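Side-chain contacts in molybdopterin-guanine dinucleotide biosynthesis protein A (MobA) (Archaeoglobus fulgidus, PDB 3NGW), which probably acts as a GTP-binding nucleotidyltransferase of molybdenum cofactor biosynthesis, joining a guanine nucleotide to molybdopterin: residues L101-K106 against E164-F169; E172-F177 against E189-K194. One frame throughout, in Å; residues are numbered along the deposited sequence.

Contact 1: L101-K106 against E164-F169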
loop_
_atom_site.group_PDB
_atom_site.type_symbol
_atom_site.label_atom_id
_atom_site.label_comp_id
_atom_site.label_asym_id
_atom_site.label_seq_id
_atom_site.Cartn_x
_atom_site.Cartn_y
_atom_site.Cartn_z
ATOM N N LEU A 101 -7.277 -8.519 0.825
ATOM C CA LEU A 101 -6.005 -8.636 0.114
ATOM C C LEU A 101 -5.854 -9.995 -0.541
ATOM O O LEU A 101 -5.494 -10.096 -1.715
ATOM C CB LEU A 101 -4.832 -8.388 1.069
ATOM C CG LEU A 101 -4.491 -6.914 1.331
ATOM C CD1 LEU A 101 -3.461 -6.804 2.436
ATOM C CD2 LEU A 101 -3.962 -6.283 0.048
ATOM N N GLU A 102 -6.126 -11.043 0.227
ATOM C CA GLU A 102 -6.021 -12.402 -0.280
ATOM C C GLU A 102 -6.849 -12.520 -1.565
ATOM O O GLU A 102 -6.391 -13.063 -2.570
ATOM C CB GLU A 102 -6.522 -13.389 0.780
ATOM C CG GLU A 102 -5.738 -14.688 0.820
ATOM C CD GLU A 102 -4.837 -14.808 2.041
ATOM O OE1 GLU A 102 -3.747 -15.417 1.917
ATOM O OE2 GLU A 102 -5.225 -14.313 3.129
ATOM N N HIS A 103 -8.065 -11.990 -1.537
ATOM C CA HIS A 103 -8.928 -12.043 -2.709
ATOM C C HIS A 103 -8.290 -11.308 -3.892
ATOM O O HIS A 103 -8.178 -11.862 -4.985
ATOM C CB HIS A 103 -10.290 -11.430 -2.386
ATOM C CG HIS A 103 -11.269 -11.504 -3.515
ATOM N ND1 HIS A 103 -11.717 -12.699 -4.039
ATOM C CD2 HIS A 103 -11.881 -10.529 -4.229
ATOM C CE1 HIS A 103 -12.558 -12.457 -5.027
ATOM N NE2 HIS A 103 -12.675 -11.147 -5.163
ATOM N N LEU A 104 -7.865 -10.064 -3.665
ATOM C CA LEU A 104 -7.246 -9.265 -4.716
ATOM C C LEU A 104 -6.072 -9.973 -5.388
ATOM O O LEU A 104 -5.960 -9.961 -6.616
ATOM C CB LEU A 104 -6.787 -7.912 -4.153
ATOM C CG LEU A 104 -7.912 -6.947 -3.759
ATOM C CD1 LEU A 104 -7.340 -5.654 -3.196
ATOM C CD2 LEU A 104 -8.777 -6.658 -4.992
ATOM N N TYR A 105 -5.208 -10.592 -4.587
ATOM C CA TYR A 105 -4.038 -11.299 -5.105
ATOM C C TYR A 105 -4.431 -12.477 -5.981
ATOM O O TYR A 105 -3.960 -12.619 -7.113
ATOM C CB TYR A 105 -3.174 -11.820 -3.961
ATOM C CG TYR A 105 -1.814 -12.282 -4.413
ATOM C CD1 TYR A 105 -0.857 -11.365 -4.832
ATOM C CD2 TYR A 105 -1.482 -13.637 -4.429
ATOM C CE1 TYR A 105 0.400 -11.780 -5.257
ATOM C CE2 TYR A 105 -0.221 -14.070 -4.855
ATOM C CZ TYR A 105 0.716 -13.132 -5.267
ATOM O OH TYR A 105 1.967 -13.527 -5.693
ATOM N N LYS A 106 -5.295 -13.328 -5.443
ATOM C CA LYS A 106 -5.761 -14.510 -6.158
ATOM C C LYS A 106 -6.417 -14.095 -7.470
ATOM O O LYS A 106 -6.055 -14.589 -8.536
ATOM C CB LYS A 106 -6.763 -15.279 -5.288
ATOM C CG LYS A 106 -7.154 -16.636 -5.837
ATOM C CD LYS A 106 -8.276 -17.261 -5.014
ATOM C CE LYS A 106 -9.592 -16.495 -5.192
ATOM N NZ LYS A 106 -10.732 -17.137 -4.467
ATOM N N GLU A 164 -17.709 -3.127 -4.852
ATOM C CA GLU A 164 -18.873 -3.822 -4.318
ATOM C C GLU A 164 -18.644 -5.326 -4.197
ATOM O O GLU A 164 -19.189 -5.970 -3.305
ATOM C CB GLU A 164 -20.100 -3.554 -5.191
ATOM C CG GLU A 164 -20.654 -2.142 -5.057
ATOM C CD GLU A 164 -21.364 -1.906 -3.728
ATOM O OE1 GLU A 164 -20.751 -2.143 -2.667
ATOM O OE2 GLU A 164 -22.541 -1.480 -3.742
ATOM N N LYS A 165 -17.835 -5.883 -5.089
ATOM C CA LYS A 165 -17.547 -7.308 -5.058
ATOM C C LYS A 165 -16.661 -7.668 -3.873
ATOM O O LYS A 165 -16.367 -8.840 -3.647
ATOM C CB LYS A 165 -16.871 -7.735 -6.364
ATOM C CG LYS A 165 -17.828 -7.842 -7.541
ATOM C CD LYS A 165 -17.098 -8.154 -8.841
ATOM C CE LYS A 165 -18.027 -8.813 -9.871
ATOM N NZ LYS A 165 -19.303 -8.069 -10.135
ATOM N N LEU A 166 -16.249 -6.663 -3.108
ATOM C CA LEU A 166 -15.381 -6.890 -1.955
ATOM C C LEU A 166 -16.101 -6.822 -0.614
ATOM O O LEU A 166 -15.521 -7.158 0.418
ATOM C CB LEU A 166 -14.230 -5.876 -1.961
ATOM C CG LEU A 166 -13.299 -5.893 -3.176
ATOM C CD1 LEU A 166 -12.395 -4.672 -3.137
ATOM C CD2 LEU A 166 -12.480 -7.179 -3.185
ATOM N N ARG A 167 -17.360 -6.392 -0.621
ATOM C CA ARG A 167 -18.122 -6.282 0.625
ATOM C C ARG A 167 -18.336 -7.624 1.329
ATOM O O ARG A 167 -18.589 -7.669 2.538
ATOM C CB ARG A 167 -19.473 -5.605 0.376
ATOM C CG ARG A 167 -19.390 -4.100 0.158
ATOM C CD ARG A 167 -20.774 -3.484 0.044
ATOM N NE ARG A 167 -20.743 -2.029 -0.128
ATOM C CZ ARG A 167 -20.404 -1.160 0.822
ATOM N NH1 ARG A 167 -20.059 -1.588 2.029
ATOM N NH2 ARG A 167 -20.420 0.143 0.566
ATOM N N LYS A 168 -18.237 -8.713 0.574
ATOM C CA LYS A 168 -18.404 -10.044 1.145
ATOM C C LYS A 168 -17.220 -10.367 2.058
ATOM O O LYS A 168 -17.283 -11.282 2.880
ATOM C CB LYS A 168 -18.517 -11.093 0.030
ATOM C CG LYS A 168 -17.445 -10.973 -1.045
ATOM C CD LYS A 168 -17.592 -12.024 -2.142
ATOM C CE LYS A 168 -17.353 -13.431 -1.610
ATOM N NZ LYS A 168 -17.241 -14.446 -2.704
ATOM N N PHE A 169 -16.147 -9.597 1.916
ATOM C CA PHE A 169 -14.948 -9.793 2.719
ATOM C C PHE A 169 -14.817 -8.654 3.708
ATOM O O PHE A 169 -14.166 -8.794 4.739
ATOM C CB PHE A 169 -13.714 -9.819 1.823
ATOM C CG PHE A 169 -13.764 -10.864 0.750
ATOM C CD1 PHE A 169 -13.749 -12.220 1.078
ATOM C CD2 PHE A 169 -13.802 -10.498 -0.593
ATOM C CE1 PHE A 169 -13.766 -13.197 0.081
ATOM C CE2 PHE A 169 -13.821 -11.463 -1.598
ATOM C CZ PHE A 169 -13.801 -12.818 -1.262
#

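Contact 2: E172-F177 against E189-K194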
loop_
_atom_site.group_PDB
_atom_site.type_symbol
_atom_site.label_atom_id
_atom_site.label_comp_id
_atom_site.label_asym_id
_atom_site.label_seq_id
_atom_site.Cartn_x
_atom_site.Cartn_y
_atom_site.Cartn_z
ATOM N N GLU A 172 -18.243 -3.004 5.696
ATOM C CA GLU A 172 -18.251 -1.553 5.544
ATOM C C GLU A 172 -17.092 -1.020 4.703
ATOM O O GLU A 172 -16.874 0.193 4.633
ATOM C CB GLU A 172 -18.223 -0.900 6.924
ATOM C CG GLU A 172 -19.276 -1.441 7.876
ATOM C CD GLU A 172 -18.976 -1.123 9.334
ATOM O OE1 GLU A 172 -19.774 -1.532 10.208
ATOM O OE2 GLU A 172 -17.943 -0.471 9.612
ATOM N N LEU A 173 -16.360 -1.921 4.057
ATOM C CA LEU A 173 -15.228 -1.531 3.230
ATOM C C LEU A 173 -14.271 -0.637 4.015
ATOM O O LEU A 173 -13.684 0.297 3.468
ATOM C CB LEU A 173 -15.716 -0.799 1.980
ATOM C CG LEU A 173 -16.700 -1.569 1.100
ATOM C CD1 LEU A 173 -17.069 -0.718 -0.090
ATOM C CD2 LEU A 173 -16.077 -2.887 0.647
ATOM N N ILE A 174 -14.121 -0.937 5.301
ATOM C CA ILE A 174 -13.247 -0.181 6.186
ATOM C C ILE A 174 -11.793 -0.288 5.720
ATOM O O ILE A 174 -10.954 0.529 6.089
ATOM C CB ILE A 174 -13.397 -0.684 7.656
ATOM C CG1 ILE A 174 -12.731 0.294 8.618
ATOM C CG2 ILE A 174 -12.815 -2.082 7.795
ATOM C CD1 ILE A 174 -13.367 1.670 8.612
ATOM N N SER A 175 -11.508 -1.284 4.888
ATOM C CA SER A 175 -10.159 -1.486 4.370
ATOM C C SER A 175 -9.665 -0.280 3.560
ATOM O O SER A 175 -8.460 -0.073 3.416
ATOM C CB SER A 175 -10.116 -2.738 3.479
ATOM O OG SER A 175 -10.435 -3.916 4.190
ATOM N N PHE A 176 -10.608 0.509 3.049
ATOM C CA PHE A 176 -10.308 1.675 2.214
ATOM C C PHE A 176 -10.187 3.000 2.956
ATOM O O PHE A 176 -9.902 4.037 2.359
ATOM C CB PHE A 176 -11.370 1.779 1.117
ATOM C CG PHE A 176 -11.307 0.658 0.126
ATOM C CD1 PHE A 176 -10.390 0.694 -0.920
ATOM C CD2 PHE A 176 -12.101 -0.472 0.280
ATOM C CE1 PHE A 176 -10.256 -0.383 -1.805
ATOM C CE2 PHE A 176 -11.978 -1.553 -0.595
ATOM C CZ PHE A 176 -11.048 -1.509 -1.641
ATOM N N PHE A 177 -10.398 2.962 4.262
ATOM C CA PHE A 177 -10.307 4.155 5.080
ATOM C C PHE A 177 -8.861 4.636 5.154
ATOM O O PHE A 177 -7.966 3.902 5.570
ATOM C CB PHE A 177 -10.860 3.845 6.471
ATOM C CG PHE A 177 -10.668 4.947 7.462
ATOM C CD1 PHE A 177 -9.607 4.918 8.354
ATOM C CD2 PHE A 177 -11.536 6.025 7.493
ATOM C CE1 PHE A 177 -9.416 5.949 9.263
ATOM C CE2 PHE A 177 -11.349 7.057 8.399
ATOM C CZ PHE A 177 -10.290 7.019 9.285
ATOM N N GLU A 189 -9.624 6.984 15.433
ATOM C CA GLU A 189 -9.680 6.660 16.851
ATOM C C GLU A 189 -11.001 6.006 17.212
ATOM O O GLU A 189 -11.011 4.990 17.893
ATOM C CB GLU A 189 -9.502 7.916 17.703
ATOM C CG GLU A 189 -8.092 8.157 18.203
ATOM C CD GLU A 189 -7.571 7.020 19.070
ATOM O OE1 GLU A 189 -8.297 6.566 19.981
ATOM O OE2 GLU A 189 -6.422 6.591 18.850
ATOM N N GLU A 190 -12.112 6.581 16.760
ATOM C CA GLU A 190 -13.429 6.025 17.072
ATOM C C GLU A 190 -13.561 4.605 16.535
ATOM O O GLU A 190 -14.137 3.738 17.185
ATOM C CB GLU A 190 -14.543 6.889 16.467
ATOM C CG GLU A 190 -14.354 8.397 16.614
ATOM C CD GLU A 190 -15.506 9.210 16.003
ATOM O OE1 GLU A 190 -16.038 8.809 14.937
ATOM O OE2 GLU A 190 -15.865 10.264 16.585
ATOM N N ILE A 191 -13.025 4.378 15.343
ATOM C CA ILE A 191 -13.083 3.070 14.706
ATOM C C ILE A 191 -12.287 2.025 15.485
ATOM O O ILE A 191 -12.818 0.964 15.816
ATOM C CB ILE A 191 -12.557 3.141 13.248
ATOM C CG1 ILE A 191 -13.498 4.010 12.410
ATOM C CG2 ILE A 191 -12.449 1.750 12.651
ATOM C CD1 ILE A 191 -13.018 4.256 11.003
ATOM N N CYS A 192 -11.020 2.314 15.781
ATOM C CA CYS A 192 -10.199 1.363 16.522
ATOM C C CYS A 192 -10.722 1.187 17.944
ATOM O O CYS A 192 -10.377 0.218 18.613
ATOM C CB CYS A 192 -8.728 1.804 16.555
ATOM S SG CYS A 192 -8.357 3.235 17.619
ATOM N N SER A 193 -11.554 2.120 18.401
ATOM C CA SER A 193 -12.121 2.038 19.745
ATOM C C SER A 193 -13.257 1.029 19.794
ATOM O O SER A 193 -13.320 0.192 20.695
ATOM C CB SER A 193 -12.644 3.401 20.200
ATOM O OG SER A 193 -11.576 4.274 20.526
ATOM N N LYS A 194 -14.158 1.113 18.822
ATOM C CA LYS A 194 -15.288 0.197 18.765
ATOM C C LYS A 194 -14.833 -1.228 18.447
ATOM O O LYS A 194 -15.560 -2.185 18.706
ATOM C CB LYS A 194 -16.310 0.677 17.725
ATOM C CG LYS A 194 -17.522 -0.238 17.566
ATOM C CD LYS A 194 -18.685 0.479 16.892
ATOM C CE LYS A 194 -19.222 1.603 17.777
ATOM N NZ LYS A 194 -20.385 2.314 17.169
#

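Contact 1: L101-K106 against E164-F169
His103 meets Phe169 in the aromatic part of this contact, and both rings lean into the gap between helix 98-111 and the loop at 164-169. With 4.5 Å between centroids and 39° between planes, the pair is oblique, neither a stack nor an edge-to-face contact. Phe169 CE2 lies over one face of the imidazole, displaced toward its rim, but it is modelled too close, and its exact spacing is doubtful. The imidazole leaves the helix with CG trans to the backbone N (chi1 -177°), a direction that carries it to the loop. Behind the phenyl ring, Lys168 contributes methylene rather than charge: its CG sits 3.6 Å above the plane of the Phe169 ring.

The aliphatic part lies beside the aromatic one. Leu166 sends CD2 to the edge of the imidazole, near its plane and 3.6 Å from His103 CD2; the same methyl is 4.2 Å from Leu104 CD2, the two leucines crossing at about a right angle. Branched leucine suits this place because its methyls face different neighbours, CD2 toward His103 and Leu104, CD1 toward Phe176. Both leucines also rest on Pro118 of strand 115-119.

A polar bond steadies the imidazole: His103 NE2 is hydrogen-bonded to Tyr161 OH, which limits its rotation. Histidine suits the place because its ring packs on Phe169 and Leu166 while NE2 makes that bond. The salt bridge of Arg167 NE with Glu164 OE1, doubtfully short as modelled, lies within 164-169 on the side away from the helix.

Together these contacts close the loop that follows edge strand 158-162 against the helix of a beta-alpha-beta crossover (strand 86-90, helix 98-111, strand 115-119), characteristic of the Rossmann-like alpha/beta fold of GT-A nucleotidyltransferases.

Contact 2: E172-F177 against E189-K194
On the helix that sends Ile191 toward Ile174 and Phe177, Glu189 O accepts two bonds from one residue: Ser193 OG at 2.8 Å and, weakly, Ser193 N at 3.0 Å. The hydroxyl comes from above the carbonyl plane, 41° out of it, folding an exposed serine back onto the helix near its end.

All contact across the gap is apolar and centres on the delta methyl of Ile191. Ile174 and Ile191 reach toward each other tip to tip, their CD1 atoms 3.5 Å apart, and Ile174 CD1 also touches Ile191 CG2 at 4.1 Å. An extended isoleucine suits this task, for with CD1 trans along the chain (chi2 175°) Ile191 can span the space between helix and loop. The same CD1 stands over the middle of the Phe177 face, 4.0 Å from the ring centroid and only 4° off the normal, a well-centred CH-pi contact. A flat, buried phenylalanine offers just such a surface. Phe95 also packs on both isoleucines.

Through Ile191 the C-terminal helix 182-194 is joined to the loop before it, and the Cys192-Cys24 disulfide ties it to the turn of the antiparallel hairpin 22-23/26-27. Nearby, about 4 Å from the Phe177 side chain, is that of Asp184, a known calcium-binding residue of this protein, though it holds no ion in this chain.

Both contacts are partly buried and lie toward the periphery of the chain, their centres 17 Å apart, and both use the long loop between strand 158-162 and helix 182-194. Contact 1 fixes the first part of that loop to a helix that packs on the central sheet; contact 2 fixes the later part of that loop to the C-terminal helix. Their chemistry differs: contact 1 sets ring on ring, with a histidine also hydrogen-bonded to Tyr161 of strand 158-162, whereas contact 2 is wholly hydrocarbon, a methyl over a ring face. The two meet directly within the loop, where Leu166 CD1 packs 3.7 Å from Phe176 CZ and Arg167 lies against Leu173.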